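De novo designed protein Foldit4 (Synthetic construct, PDB 6WI5) is a de novo designed protein with no known natural function, made to adopt a compact fold in which two helices pack on a four-stranded antiparallel sheet. Local coordinates at residues 62-65 against 66-70. Residues are numbered along the deposited sequence; the frame is centred on the assembly and turned at random.
Sequences IERL and VERIL
Leu65 meets Arg68 and Ile69 one helical turn further along helix 59-76. Its CB only sets out from the backbone beside the peptide to Val66. CG, swung anti to the backbone N (chi1 179°), reaches Ile69 CD1 at 3.9 Å, and CD1 runs on to the guanidinium of Arg68, 3.4 Å from NH2. Leucine suits this place because its branch point CG meets Ile69 while the CD1 methyl comes obliquely on the guanidinium. Cutting the side chain back to an alanine is likely to remove both contacts and open a gap toward Val28 and Ile54. The backbone is held by i to i+4 hydrogen bonds, among them Ile69 N to Leu65 O at 2.9 Å. Arg68 and Arg64 run side by side, pointing the same way, each bent at chi3, with guanidinium planes 11° apart. Acidic partners probably offset their like charges: arginine's several N-H groups let Arg68 bridge Glu27 through NE and Glu31 through NH1, while Arg64 pairs with Glu31. Glu63 and Glu67 are exposed, a setting that suits glutamate. Ile62 and Val66, whose CG2 atoms lie 4.4 Å apart, are beta-branched residues fitted to the buried side, where both touch Val5 of strand 3-11. Residues 62-70 thus pack on the antiparallel sheet through Ile62, Val66 and Ile69, while Leu65 bridges Ile54 of strand 47-56 and Val28 of helix 17-31, the arginines joining the two helices through Glu27 and Glu31.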
loop_
_atom_site.group_PDB
_atom_site.type_symbol
_atom_site.label_atom_id
_atom_site.label_comp_id
_atom_site.label_asym_id
_atom_site.label_seq_id
_atom_site.Cartn_x
_atom_site.Cartn_y
_atom_site.Cartn_z
ATOM N N ILE A 62 7.045 -9.740 2.682
ATOM C CA ILE A 62 5.722 -9.145 2.507
ATOM C C ILE A 62 5.234 -8.532 3.814
ATOM O O ILE A 62 4.770 -7.387 3.847
ATOM C CB ILE A 62 4.737 -10.197 1.965
ATOM C CG1 ILE A 62 4.752 -10.206 0.435
ATOM C CG2 ILE A 62 3.337 -9.957 2.495
ATOM C CD1 ILE A 62 4.235 -8.931 -0.182
ATOM N N GLU A 63 5.339 -9.282 4.916
ATOM C CA GLU A 63 4.829 -8.783 6.189
ATOM C C GLU A 63 5.640 -7.590 6.683
ATOM O O GLU A 63 5.081 -6.649 7.257
ATOM C CB GLU A 63 4.826 -9.900 7.233
ATOM C CG GLU A 63 3.963 -11.094 6.862
ATOM C CD GLU A 63 3.869 -12.113 7.979
ATOM O OE1 GLU A 63 3.197 -11.826 8.993
ATOM O OE2 GLU A 63 4.476 -13.197 7.849
ATOM N N ARG A 64 6.958 -7.612 6.469
ATOM C CA ARG A 64 7.785 -6.478 6.866
ATOM C C ARG A 64 7.447 -5.237 6.050
ATOM O O ARG A 64 7.360 -4.130 6.594
ATOM C CB ARG A 64 9.266 -6.832 6.718
ATOM C CG ARG A 64 10.210 -5.672 6.993
ATOM C CD ARG A 64 11.672 -6.095 6.922
ATOM N NE ARG A 64 12.058 -6.574 5.596
ATOM C CZ ARG A 64 12.234 -7.854 5.285
ATOM N NH1 ARG A 64 12.060 -8.794 6.203
ATOM N NH2 ARG A 64 12.587 -8.194 4.052
ATOM N N LEU A 65 7.243 -5.406 4.741
ATOM C CA LEU A 65 6.939 -4.265 3.884
ATOM C C LEU A 65 5.561 -3.690 4.188
ATOM O O LEU A 65 5.372 -2.468 4.154
ATOM C CB LEU A 65 7.040 -4.680 2.415
ATOM C CG LEU A 65 6.723 -3.610 1.371
ATOM C CD1 LEU A 65 7.599 -2.388 1.578
ATOM C CD2 LEU A 65 6.901 -4.170 -0.031
ATOM N N VAL A 66 4.587 -4.551 4.493
ATOM C CA VAL A 66 3.236 -4.079 4.781
ATOM C C VAL A 66 3.223 -3.235 6.051
ATOM O O VAL A 66 2.626 -2.153 6.093
ATOM C CB VAL A 66 2.263 -5.269 4.881
ATOM C CG1 VAL A 66 0.958 -4.838 5.528
ATOM C CG2 VAL A 66 2.003 -5.852 3.500
ATOM N N GLU A 67 3.889 -3.716 7.105
ATOM C CA GLU A 67 3.914 -2.970 8.361
ATOM C C GLU A 67 4.613 -1.628 8.196
ATOM O O GLU A 67 4.212 -0.632 8.808
ATOM C CB GLU A 67 4.594 -3.797 9.452
ATOM C CG GLU A 67 3.845 -5.063 9.812
ATOM C CD GLU A 67 2.407 -4.792 10.205
ATOM O OE1 GLU A 67 2.157 -3.788 10.906
ATOM O OE2 GLU A 67 1.525 -5.581 9.807
ATOM N N ARG A 68 5.662 -1.583 7.376
ATOM C CA ARG A 68 6.360 -0.321 7.152
ATOM C C ARG A 68 5.497 0.643 6.348
ATOM O O ARG A 68 5.496 1.852 6.609
ATOM C CB ARG A 68 7.694 -0.581 6.451
ATOM C CG ARG A 68 8.773 0.430 6.794
ATOM C CD ARG A 68 10.149 -0.035 6.342
ATOM N NE ARG A 68 10.297 -0.013 4.889
ATOM C CZ ARG A 68 10.338 -1.099 4.122
ATOM N NH1 ARG A 68 10.246 -2.305 4.666
ATOM N NH2 ARG A 68 10.475 -0.977 2.809
ATOM N N ILE A 69 4.745 0.123 5.374
ATOM C CA ILE A 69 3.823 0.957 4.608
ATOM C C ILE A 69 2.734 1.517 5.515
ATOM O O ILE A 69 2.389 2.702 5.438
ATOM C CB ILE A 69 3.231 0.154 3.434
ATOM C CG1 ILE A 69 4.292 -0.078 2.357
ATOM C CG2 ILE A 69 2.012 0.860 2.855
ATOM C CD1 ILE A 69 3.832 -0.981 1.234
ATOM N N LEU A 70 2.185 0.678 6.399
ATOM C CA LEU A 70 1.124 1.139 7.287
ATOM C C LEU A 70 1.623 2.231 8.227
ATOM O O LEU A 70 0.883 3.169 8.545
ATOM C CB LEU A 70 0.551 -0.034 8.082
ATOM C CG LEU A 70 -0.137 -1.120 7.252
ATOM C CD1 LEU A 70 -0.777 -2.167 8.149
ATOM C CD2 LEU A 70 -1.164 -0.508 6.314
HETATM O O HOH W 1 2.139 -7.332 8.218
#